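Local coordinates for protein spydx (Streptococcus pyogenes, PDB 2J43) that binds alpha-glucans such as glycogen through paired family 41 carbohydrate-binding modules, part of a pullulanase that probably hydrolyses alpha-1,6-glucosidic linkages, at residues L87-M92 and N214-D219; H104-L109 and Q201-D206; R115-N120 and G153-Y158; A167-F172 and D190-E195. One frame throughout, in Å; residues are numbered along the deposited sequence.

How the contacts relate
Contacts 1 and 2 join the two carbohydrate-binding modules, whereas contacts 3 and 4 pair strands within the second. Contacts 1 and 2 have centres about 11 Å apart and meet where Pro215 packs on Phe203. Contact 2 lies about 8 Å, centre to centre, from contact 3, because strand 201-205 runs beside strand 113-119; Asp206 O probably accepts a hydrogen bond from Tyr118 OH. Contact 4 belongs to the far side of the second module, its centre about 21 Å from that of contact 1 and about 17 Å from that of contact 3. Val202 and Val204 of contact 2 and Ile116 of contact 3 nevertheless reach its inward-facing aromatic side chains.

Contact 1 (L87-M92 and N214-D219); sequences LLTPKM and NPYYID
Tyr216 pushes its ring against Met92, a selenomethionine, and this is the tight part of the contact. The two side chains cross at about a right angle. Met92 CB lies over one face of the ring, 4.2 Å from the Tyr216 centroid and 28° off the normal, a CH-pi contact. With Met92 CG anti to its backbone N (chi1 173°), CG comes 3.5 Å from Tyr216 OH. The selenium follows in a Met-aromatic contact, SE sitting obliquely at 5.0 Å from the Tyr216 centroid. Thr89 CG2 adds a methyl 3.9 Å from Tyr216 CD1. Both segments present these groups from type I turns, Thr89 to Met92 and Asn214 to Tyr217; the first is closed by Met92 N bonding Thr89 O at 3.0 Å. A second close point lies where Leu88 and the buried Asn214 meet tip to tip, Leu88 CD1 standing 3.5 Å from Asn214 CB.

The packing thins toward solvent at Ile218, an exposed residue whose CG1 comes no nearer to Leu88 O than 4.1 Å. The far end of Lys91 leads away from the partner segment. The C-terminal end of this fragment is itself held to the second module, where Pro215 and Tyr217 lie on Phe203.

No hydrogen bond joins the two segments; the hydroxyl of Tyr216 makes a weak one with Asn93 N, just beyond the first turn. The chemistry therefore implies an association of this loop of the first module with segment 214-219 that rests on aromatic and aliphatic surface, with polar pairing contributing little.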
# COMPACT_ATOMS: atom_id res chain seq x y z
N LEU A 87 -9.25 -7.76 -4.07
CA LEU A 87 -9.01 -6.51 -4.80
C LEU A 87 -9.96 -5.49 -4.19
O LEU A 87 -11.16 -5.71 -4.22
CB LEU A 87 -9.26 -6.68 -6.30
CG LEU A 87 -8.28 -7.65 -6.95
CD1 LEU A 87 -8.63 -7.84 -8.43
CD2 LEU A 87 -6.85 -7.17 -6.78
N LEU A 88 -9.44 -4.41 -3.63
CA LEU A 88 -10.28 -3.45 -2.88
C LEU A 88 -11.26 -2.76 -3.78
O LEU A 88 -12.36 -2.36 -3.36
CB LEU A 88 -9.38 -2.43 -2.13
CG LEU A 88 -8.46 -3.03 -1.06
CD1 LEU A 88 -7.52 -1.94 -0.42
CD2 LEU A 88 -9.22 -3.73 -0.02
N THR A 89 -10.84 -2.59 -5.02
CA THR A 89 -11.66 -2.07 -6.09
C THR A 89 -11.21 -2.75 -7.35
O THR A 89 -10.08 -3.22 -7.41
CB THR A 89 -11.52 -0.50 -6.26
OG1 THR A 89 -12.42 -0.06 -7.22
CG2 THR A 89 -10.29 -0.09 -6.97
N PRO A 90 -12.05 -2.80 -8.40
CA PRO A 90 -11.61 -3.35 -9.68
C PRO A 90 -10.45 -2.63 -10.32
O PRO A 90 -9.83 -3.18 -11.22
CB PRO A 90 -12.89 -3.28 -10.57
CG PRO A 90 -13.96 -3.15 -9.64
CD PRO A 90 -13.49 -2.44 -8.44
N LYS A 91 -10.13 -1.41 -9.89
CA LYS A 91 -8.94 -0.72 -10.39
C LYS A 91 -7.66 -1.02 -9.60
O LYS A 91 -6.61 -0.48 -9.95
CB LYS A 91 -9.13 0.80 -10.41
CG LYS A 91 -10.20 1.31 -11.39
CD LYS A 91 -10.19 2.83 -11.47
CE LYS A 91 -11.12 3.34 -12.59
NZ LYS A 91 -12.52 2.95 -12.34
N MSE A 92 -7.72 -1.85 -8.56
CA MSE A 92 -6.51 -2.15 -7.78
C MSE A 92 -5.52 -2.91 -8.66
O MSE A 92 -5.87 -3.97 -9.23
CB MSE A 92 -6.81 -2.90 -6.51
CG MSE A 92 -5.54 -3.35 -5.81
SE MSE A 92 -5.87 -3.88 -3.98
CE MSE A 92 -4.44 -5.26 -3.87
N ASN A 214 -5.88 2.67 2.66
CA ASN A 214 -5.49 2.27 1.31
C ASN A 214 -5.57 3.40 0.33
O ASN A 214 -6.35 4.34 0.53
CB ASN A 214 -6.41 1.12 0.83
CG ASN A 214 -7.87 1.53 0.74
OD1 ASN A 214 -8.64 1.40 1.73
ND2 ASN A 214 -8.25 2.06 -0.37
N PRO A 215 -4.78 3.36 -0.74
CA PRO A 215 -4.72 4.45 -1.69
C PRO A 215 -5.88 4.55 -2.66
O PRO A 215 -5.87 5.46 -3.49
CB PRO A 215 -3.41 4.18 -2.45
CG PRO A 215 -3.28 2.74 -2.40
CD PRO A 215 -3.80 2.29 -1.06
N TYR A 216 -6.86 3.66 -2.54
CA TYR A 216 -8.07 3.69 -3.35
C TYR A 216 -9.17 4.47 -2.66
O TYR A 216 -10.25 4.66 -3.24
CB TYR A 216 -8.51 2.26 -3.70
CG TYR A 216 -7.39 1.57 -4.40
CD1 TYR A 216 -7.11 1.81 -5.72
CD2 TYR A 216 -6.53 0.71 -3.70
CE1 TYR A 216 -6.05 1.20 -6.36
CE2 TYR A 216 -5.45 0.12 -4.34
CZ TYR A 216 -5.20 0.39 -5.66
OH TYR A 216 -4.11 -0.16 -6.33
N TYR A 217 -8.92 4.92 -1.43
CA TYR A 217 -9.92 5.68 -0.63
C TYR A 217 -11.21 4.86 -0.48
O TYR A 217 -12.30 5.39 -0.60
CB TYR A 217 -10.17 7.10 -1.17
CG TYR A 217 -8.86 7.84 -1.43
CD1 TYR A 217 -8.14 8.36 -0.39
CD2 TYR A 217 -8.37 8.01 -2.73
CE1 TYR A 217 -6.93 9.03 -0.62
CE2 TYR A 217 -7.20 8.69 -2.97
CZ TYR A 217 -6.46 9.15 -1.88
OH TYR A 217 -5.26 9.78 -2.12
N ILE A 218 -11.05 3.58 -0.17
CA ILE A 218 -12.19 2.69 0.15
C ILE A 218 -12.31 2.49 1.65
O ILE A 218 -11.38 2.05 2.30
CB ILE A 218 -12.03 1.31 -0.55
CG1 ILE A 218 -11.79 1.51 -2.04
CG2 ILE A 218 -13.31 0.43 -0.30
CD1 ILE A 218 -13.00 2.15 -2.85
N ASP A 219 -13.49 2.80 2.20
CA ASP A 219 -13.62 2.91 3.65
C ASP A 219 -13.48 1.57 4.37
O ASP A 219 -14.09 0.57 3.99
CB ASP A 219 -14.94 3.62 4.01
CG ASP A 219 -15.07 3.85 5.51
OD1 ASP A 219 -14.45 3.09 6.29
OD2 ASP A 219 -15.78 4.76 6.00

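Contact 2 (H104-L109 and Q201-D206); sequences HAYRPL and QVFVKD
Tyr106 to Leu109, an irregular stretch of chain, pass the beginning of strand 201-205 at Gln201 and Phe203, and no backbone-to-backbone hydrogen bond links the segments. Tyr106 carries most of the contact from its side. Its CG stands in the crowded position between backbone N and carbonyl carbon (chi1 54°), and one face of its ring receives Gln201 CB, 3.7 Å from the Tyr106 centroid and 14° off the normal. The two side chains run antiparallel past one another. Gln201 N also donates to Tyr106 OH at 3.3 Å; that bond is weak by its length although nearly straight, and the hydroxyl has a stronger partner in His199 ND1. Phe203 turns an edge to the tyrosine, its CE2 reaching 3.6 Å from Tyr106 CD2, with the ring planes oblique at 49°. On another side, Leu109 crosses Gln201 at about a right angle, Leu109 CD1 lying 3.7 Å from Gln201 CD.

The segment 104-109 leads from strand 103-104 of the first module to strand 113-119 of the second, while Arg107 forms a salt bridge back to Asp50. Strand 201-205 borders the second module's sheet, parallel to its neighbour 113-119, and Phe203 meets Tyr155 in a T-shaped contact.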
# COMPACT_ATOMS: atom_id res chain seq x y z
N HIS A 104 -0.57 -6.57 0.91
CA HIS A 104 -0.71 -5.16 1.27
C HIS A 104 -1.05 -4.36 0.05
O HIS A 104 -0.52 -4.63 -1.05
CB HIS A 104 0.62 -4.67 1.89
CG HIS A 104 1.06 -5.47 3.05
ND1 HIS A 104 1.92 -6.54 2.95
CD2 HIS A 104 0.76 -5.35 4.37
CE1 HIS A 104 2.16 -7.03 4.16
NE2 HIS A 104 1.46 -6.33 5.04
N ALA A 105 -1.87 -3.32 0.20
CA ALA A 105 -2.32 -2.53 -0.92
C ALA A 105 -1.38 -1.33 -1.22
O ALA A 105 -1.70 -0.49 -2.06
CB ALA A 105 -3.76 -2.02 -0.65
N TYR A 106 -0.28 -1.25 -0.48
CA TYR A 106 0.80 -0.27 -0.70
C TYR A 106 2.07 -0.93 -0.16
O TYR A 106 2.01 -1.98 0.48
CB TYR A 106 0.48 1.03 0.06
CG TYR A 106 0.20 0.80 1.53
CD1 TYR A 106 1.23 0.57 2.45
CD2 TYR A 106 -1.11 0.82 2.03
CE1 TYR A 106 0.98 0.31 3.77
CE2 TYR A 106 -1.38 0.59 3.38
CZ TYR A 106 -0.33 0.36 4.25
OH TYR A 106 -0.56 0.14 5.59
N ARG A 107 3.23 -0.35 -0.46
CA ARG A 107 4.47 -0.89 0.04
C ARG A 107 4.60 -0.68 1.56
O ARG A 107 4.64 0.46 2.00
CB ARG A 107 5.63 -0.23 -0.65
CG ARG A 107 6.94 -0.79 -0.21
CD ARG A 107 8.05 -0.19 -0.96
NE ARG A 107 9.30 -0.73 -0.52
CZ ARG A 107 10.43 -0.54 -1.17
NH1 ARG A 107 10.47 0.18 -2.29
NH2 ARG A 107 11.53 -1.06 -0.69
N PRO A 108 4.70 -1.74 2.35
CA PRO A 108 4.84 -1.58 3.81
C PRO A 108 6.17 -0.88 4.13
O PRO A 108 7.18 -1.15 3.50
CB PRO A 108 4.87 -3.02 4.32
CG PRO A 108 4.20 -3.80 3.24
CD PRO A 108 4.57 -3.17 1.97
N LEU A 109 6.14 0.03 5.08
CA LEU A 109 7.35 0.74 5.42
C LEU A 109 7.90 0.24 6.77
O LEU A 109 7.35 -0.68 7.37
CB LEU A 109 7.08 2.24 5.39
CG LEU A 109 6.44 2.71 4.06
CD1 LEU A 109 6.11 4.19 4.13
CD2 LEU A 109 7.30 2.39 2.79
N GLN A 201 1.14 2.87 6.25
CA GLN A 201 0.59 4.08 5.64
C GLN A 201 -0.89 4.31 5.77
O GLN A 201 -1.67 3.36 5.85
CB GLN A 201 0.92 3.97 4.12
CG GLN A 201 2.41 3.69 3.81
CD GLN A 201 2.82 3.95 2.36
OE1 GLN A 201 3.57 3.13 1.72
NE2 GLN A 201 2.40 5.06 1.84
N VAL A 202 -1.25 5.59 5.82
CA VAL A 202 -2.60 6.06 5.68
C VAL A 202 -2.71 7.12 4.61
O VAL A 202 -1.72 7.69 4.12
CB VAL A 202 -3.19 6.54 7.03
CG1 VAL A 202 -3.20 5.40 8.06
CG2 VAL A 202 -2.46 7.75 7.55
N PHE A 203 -3.95 7.39 4.21
CA PHE A 203 -4.23 8.16 3.04
C PHE A 203 -5.38 9.08 3.33
O PHE A 203 -6.45 8.64 3.78
CB PHE A 203 -4.57 7.24 1.85
CG PHE A 203 -3.51 6.23 1.61
CD1 PHE A 203 -2.55 6.43 0.66
CD2 PHE A 203 -3.43 5.10 2.39
CE1 PHE A 203 -1.50 5.50 0.51
CE2 PHE A 203 -2.41 4.17 2.23
CZ PHE A 203 -1.44 4.39 1.28
N VAL A 204 -5.14 10.38 3.15
CA VAL A 204 -6.18 11.42 3.24
C VAL A 204 -6.16 12.29 2.02
O VAL A 204 -5.18 12.33 1.28
CB VAL A 204 -6.07 12.29 4.55
CG1 VAL A 204 -6.51 11.48 5.79
CG2 VAL A 204 -4.71 12.83 4.70
N LYS A 205 -7.29 12.94 1.73
CA LYS A 205 -7.38 13.74 0.53
C LYS A 205 -8.30 14.97 0.67
O LYS A 205 -9.24 14.93 1.46
CB LYS A 205 -7.94 12.89 -0.63
CG LYS A 205 -9.27 12.21 -0.37
CD LYS A 205 -9.75 11.47 -1.66
CE LYS A 205 -11.03 10.73 -1.47
NZ LYS A 205 -12.24 11.61 -1.27
N ASP A 206 -7.97 16.02 -0.08
CA ASP A 206 -8.84 17.17 -0.27
C ASP A 206 -9.36 17.70 1.08
O ASP A 206 -8.55 17.99 1.99
CB ASP A 206 -9.95 16.77 -1.28
CG ASP A 206 -9.38 16.27 -2.59
OD1 ASP A 206 -8.60 17.00 -3.21
OD2 ASP A 206 -9.65 15.17 -3.05

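Contact 3 (R115-N120 and G153-Y158); sequences RINYHN and GHYGAY
The guanidinium of Arg115 lies flat on one face of the Tyr158 ring, with centres 3.7 Å apart and planes at 16°. The stack sits on two neighbouring antiparallel strands, 113-119 and 156-162, in the beta sheet of the second carbohydrate-binding module. It is an offset cation-pi stack: Tyr158 CE1 sits over the centre of the guanidinium, 3.3 Å from Arg115 CZ, while CZ is displaced toward the rim of the ring. At the ring's edge, in its plane, is Gly153 N. The bend of the arginine at chi3 (-62°) sets NE closest to Tyr158 CD1, and NE also forms a salt bridge to Asp160, which would help fix the group's rotation. Tyr155 carries His154 CB over one face and Asn117 OD1 at its edge; the edge of the His119 ring meets Gly156 N.

A tight turn through His154 and Tyr155 joins strand 147-153 to 156-162 as a beta hairpin, and Gly153 N bonds Gly156 O across it. Tyr118 and Ala157 form the hydrogen-bonded pair: Tyr118 N to Ala157 O is 2.8 Å, and the return bond from Ala157 N to Tyr118 O is 2.9 Å but bent to 132°. Asn117 and Tyr158, the non-hydrogen-bonded pair, put their side chains together on the other face. At Gly156 a side chain would collide with Tyr118 O and with the preceding carbonyl.

Asn117 ND2 donates to Val202 O on the next strand. Its OD1 accepts from a water at 2.8 Å; the same water accepts from Tyr155 N at 2.9 Å and donates to Gly156 O at 2.9 Å.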
# COMPACT_ATOMS: atom_id res chain seq x y z
N ARG A 115 3.45 6.59 7.76
CA ARG A 115 3.39 7.58 6.68
C ARG A 115 1.98 8.12 6.49
O ARG A 115 1.03 7.34 6.29
CB ARG A 115 3.85 6.99 5.34
CG ARG A 115 3.84 7.98 4.21
CD ARG A 115 4.62 7.59 2.97
NE ARG A 115 6.03 7.41 3.23
CZ ARG A 115 6.92 7.05 2.29
NH1 ARG A 115 6.53 6.77 1.06
NH2 ARG A 115 8.21 6.96 2.61
N ILE A 116 1.85 9.45 6.51
CA ILE A 116 0.62 10.12 6.18
C ILE A 116 0.75 10.67 4.78
O ILE A 116 1.56 11.54 4.52
CB ILE A 116 0.35 11.25 7.19
CG1 ILE A 116 0.17 10.64 8.58
CG2 ILE A 116 -0.85 12.09 6.70
CD1 ILE A 116 0.08 11.67 9.74
N ASN A 117 -0.05 10.15 3.87
CA ASN A 117 -0.10 10.60 2.49
C ASN A 117 -1.29 11.54 2.32
O ASN A 117 -2.40 11.25 2.82
CB ASN A 117 -0.33 9.39 1.55
CG ASN A 117 0.78 8.40 1.57
OD1 ASN A 117 1.79 8.61 0.87
ND2 ASN A 117 0.66 7.33 2.40
N TYR A 118 -1.08 12.67 1.65
CA TYR A 118 -2.15 13.64 1.46
C TYR A 118 -2.19 14.02 0.01
O TYR A 118 -1.18 14.47 -0.48
CB TYR A 118 -1.93 14.94 2.28
CG TYR A 118 -3.02 15.95 1.98
CD1 TYR A 118 -4.31 15.75 2.48
CD2 TYR A 118 -2.78 17.09 1.20
CE1 TYR A 118 -5.34 16.63 2.18
CE2 TYR A 118 -3.81 18.00 0.92
CZ TYR A 118 -5.09 17.75 1.41
OH TYR A 118 -6.11 18.64 1.13
N HIS A 119 -3.33 13.84 -0.64
CA HIS A 119 -3.55 14.16 -2.05
C HIS A 119 -4.61 15.26 -2.16
O HIS A 119 -5.60 15.24 -1.41
CB HIS A 119 -3.98 12.89 -2.82
CG HIS A 119 -3.92 13.05 -4.32
ND1 HIS A 119 -4.96 13.56 -5.06
CD2 HIS A 119 -2.96 12.71 -5.21
CE1 HIS A 119 -4.62 13.59 -6.33
NE2 HIS A 119 -3.42 13.07 -6.46
N ASN A 120 -4.39 16.22 -3.06
CA ASN A 120 -5.42 17.17 -3.43
C ASN A 120 -5.55 17.26 -4.96
O ASN A 120 -4.72 16.72 -5.68
CB ASN A 120 -5.24 18.56 -2.75
CG ASN A 120 -3.96 19.27 -3.17
OD1 ASN A 120 -3.33 18.92 -4.18
ND2 ASN A 120 -3.55 20.32 -2.36
N GLY A 153 5.13 11.56 -3.42
CA GLY A 153 5.12 10.12 -3.57
C GLY A 153 4.09 9.75 -4.63
O GLY A 153 3.59 10.62 -5.39
N HIS A 154 3.70 8.47 -4.62
CA HIS A 154 2.72 7.95 -5.56
C HIS A 154 1.29 8.33 -5.24
O HIS A 154 0.42 8.15 -6.06
CB HIS A 154 2.82 6.41 -5.56
CG HIS A 154 4.15 5.88 -5.99
ND1 HIS A 154 4.71 6.21 -7.21
CD2 HIS A 154 5.02 5.03 -5.39
CE1 HIS A 154 5.88 5.59 -7.33
NE2 HIS A 154 6.09 4.87 -6.24
N TYR A 155 1.03 8.82 -4.05
CA TYR A 155 -0.32 9.02 -3.53
C TYR A 155 -0.48 10.42 -2.92
O TYR A 155 -1.19 10.62 -1.86
CB TYR A 155 -0.58 8.00 -2.46
CG TYR A 155 -0.13 6.59 -2.79
CD1 TYR A 155 -0.78 5.83 -3.75
CD2 TYR A 155 0.88 6.00 -2.08
CE1 TYR A 155 -0.39 4.54 -3.99
CE2 TYR A 155 1.28 4.70 -2.31
CZ TYR A 155 0.63 3.97 -3.23
OH TYR A 155 1.07 2.68 -3.47
N GLY A 156 0.20 11.36 -3.59
CA GLY A 156 0.24 12.75 -3.15
C GLY A 156 1.50 13.03 -2.34
O GLY A 156 2.53 12.35 -2.47
N ALA A 157 1.45 14.09 -1.56
CA ALA A 157 2.55 14.49 -0.71
C ALA A 157 2.55 13.56 0.48
O ALA A 157 1.53 12.94 0.74
CB ALA A 157 2.40 15.94 -0.30
N TYR A 158 3.65 13.47 1.21
CA TYR A 158 3.65 12.66 2.41
C TYR A 158 4.66 13.10 3.45
O TYR A 158 5.61 13.84 3.16
CB TYR A 158 3.88 11.17 2.07
CG TYR A 158 5.26 10.83 1.57
CD1 TYR A 158 6.29 10.61 2.44
CD2 TYR A 158 5.54 10.78 0.22
CE1 TYR A 158 7.58 10.31 1.98
CE2 TYR A 158 6.84 10.46 -0.27
CZ TYR A 158 7.83 10.23 0.62
OH TYR A 158 9.10 9.93 0.22
O HOH W 1 2.51 9.61 -1.63

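Contact 4 (A167-F172 and D190-E195); sequences ANEIGF and DYLFKE
Ile170 with Phe193 and Phe172 with Tyr191 are hydrogen-bonded antiparallel pairs, separated by the non-hydrogen-bonded pair of Gly171 and Leu192, and the short strands run at 161°. Four backbone bonds hold them; the one from Ile170 N to Phe193 O measures 2.9 Å and that from Phe172 N to Tyr191 O 3.0 Å.

Phe172 bends back over its partner. With its CG between backbone N and carbonyl carbon (chi1 65°), the ring lies with Tyr191 CB above its centre, 3.6 Å from the Phe172 centroid, a CH-pi contact. The planes of the Phe172 and Tyr191 rings are 23° apart but laterally displaced, with centroids 5.0 Å apart. The hydroxyl of Tyr191 bonds Asp208 O.

Strand 191-193 borders the beta sheet of the second module, next to 170-176. The face bearing Phe172, Tyr191 and Phe193 turns toward Val202 and Val204 of strand 201-205 and Leu114 and Ile116 of strand 113-119, which together build the hydrophobic interior of a beta sandwich.

On the opposite face, Leu192 CD1 rests 3.8 Å from Gly171 CA, where a side chain would be tight. Glu169 and Lys194 lie side by side: Glu169 OE1 reaches Lys194 CE at 3.4 Å but stays 4.3 Å from NZ, beyond a salt bridge, while OE2 pairs with Lys134. Beyond the paired strands a water donates to Asn168 O at 2.8 Å and, weakly, to Lys194 O.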
# COMPACT_ATOMS: atom_id res chain seq x y z
N ALA A 167 2.63 2.66 20.75
CA ALA A 167 1.59 3.52 20.22
C ALA A 167 0.31 2.76 19.86
O ALA A 167 0.37 1.68 19.25
CB ALA A 167 2.11 4.31 18.99
N ASN A 168 -0.83 3.33 20.23
CA ASN A 168 -2.15 2.80 19.86
C ASN A 168 -2.96 3.70 18.95
O ASN A 168 -3.72 3.19 18.13
CB ASN A 168 -3.02 2.59 21.09
CG ASN A 168 -2.44 1.57 22.04
OD1 ASN A 168 -2.08 0.46 21.64
ND2 ASN A 168 -2.35 1.95 23.31
N GLU A 169 -2.86 5.02 19.13
CA GLU A 169 -3.72 5.98 18.43
C GLU A 169 -2.95 7.26 18.06
O GLU A 169 -2.11 7.71 18.84
CB GLU A 169 -4.92 6.32 19.33
CG GLU A 169 -6.10 6.89 18.58
CD GLU A 169 -7.37 6.92 19.42
OE1 GLU A 169 -7.71 5.87 20.02
OE2 GLU A 169 -8.02 7.99 19.47
N ILE A 170 -3.15 7.75 16.84
CA ILE A 170 -2.55 9.02 16.41
C ILE A 170 -3.67 9.93 15.97
O ILE A 170 -4.69 9.48 15.48
CB ILE A 170 -1.52 8.81 15.24
CG1 ILE A 170 -0.85 10.12 14.80
CG2 ILE A 170 -2.18 8.23 14.00
CD1 ILE A 170 0.21 9.91 13.70
N GLY A 171 -3.47 11.23 16.18
CA GLY A 171 -4.34 12.24 15.65
C GLY A 171 -3.47 13.15 14.80
O GLY A 171 -2.28 13.34 15.06
N PHE A 172 -4.10 13.69 13.79
CA PHE A 172 -3.43 14.66 12.95
C PHE A 172 -4.43 15.54 12.20
O PHE A 172 -5.64 15.31 12.16
CB PHE A 172 -2.45 13.95 11.99
CG PHE A 172 -3.09 13.04 10.99
CD1 PHE A 172 -3.45 13.47 9.70
CD2 PHE A 172 -3.35 11.73 11.31
CE1 PHE A 172 -4.02 12.59 8.80
CE2 PHE A 172 -3.90 10.86 10.36
CZ PHE A 172 -4.23 11.31 9.13
N ASP A 190 -10.58 16.69 13.24
CA ASP A 190 -9.34 15.97 13.48
C ASP A 190 -9.39 14.57 12.87
O ASP A 190 -10.40 13.85 13.03
CB ASP A 190 -9.14 15.79 14.95
CG ASP A 190 -8.72 17.07 15.67
OD1 ASP A 190 -8.28 18.06 15.03
OD2 ASP A 190 -8.73 17.11 16.93
N TYR A 191 -8.32 14.18 12.21
CA TYR A 191 -8.17 12.81 11.76
C TYR A 191 -7.65 11.95 12.87
O TYR A 191 -6.69 12.29 13.53
CB TYR A 191 -7.16 12.73 10.62
CG TYR A 191 -7.57 13.41 9.38
CD1 TYR A 191 -8.54 12.89 8.58
CD2 TYR A 191 -6.96 14.60 8.97
CE1 TYR A 191 -8.93 13.49 7.41
CE2 TYR A 191 -7.29 15.21 7.82
CZ TYR A 191 -8.30 14.69 7.02
OH TYR A 191 -8.64 15.37 5.88
N LEU A 192 -8.26 10.78 13.06
CA LEU A 192 -7.85 9.87 14.10
C LEU A 192 -7.59 8.50 13.47
O LEU A 192 -8.35 8.06 12.61
CB LEU A 192 -8.99 9.75 15.14
CG LEU A 192 -8.78 10.32 16.55
CD1 LEU A 192 -7.93 11.64 16.62
CD2 LEU A 192 -10.15 10.51 17.25
N PHE A 193 -6.51 7.87 13.89
CA PHE A 193 -6.18 6.53 13.38
C PHE A 193 -5.66 5.64 14.47
O PHE A 193 -4.75 5.97 15.18
CB PHE A 193 -5.16 6.62 12.24
CG PHE A 193 -4.93 5.30 11.52
CD1 PHE A 193 -5.92 4.78 10.69
CD2 PHE A 193 -3.75 4.63 11.67
CE1 PHE A 193 -5.71 3.56 10.05
CE2 PHE A 193 -3.52 3.42 11.01
CZ PHE A 193 -4.51 2.91 10.20
N LYS A 194 -6.22 4.43 14.56
CA LYS A 194 -5.83 3.50 15.62
C LYS A 194 -5.66 2.05 15.14
O LYS A 194 -5.82 1.13 15.93
CB LYS A 194 -6.88 3.55 16.75
CG LYS A 194 -8.30 3.25 16.33
CD LYS A 194 -9.12 2.60 17.46
CE LYS A 194 -9.66 3.59 18.46
NZ LYS A 194 -10.74 2.96 19.31
N GLU A 195 -5.35 1.84 13.86
CA GLU A 195 -5.03 0.50 13.36
C GLU A 195 -3.52 0.39 13.07
O GLU A 195 -3.11 -0.07 12.01
CB GLU A 195 -5.84 0.18 12.08
CG GLU A 195 -7.29 0.68 12.01
CD GLU A 195 -8.03 0.20 10.75
OE1 GLU A 195 -7.61 0.49 9.59
OE2 GLU A 195 -9.05 -0.50 10.93
O HOH W 2 -2.96 0.80 17.00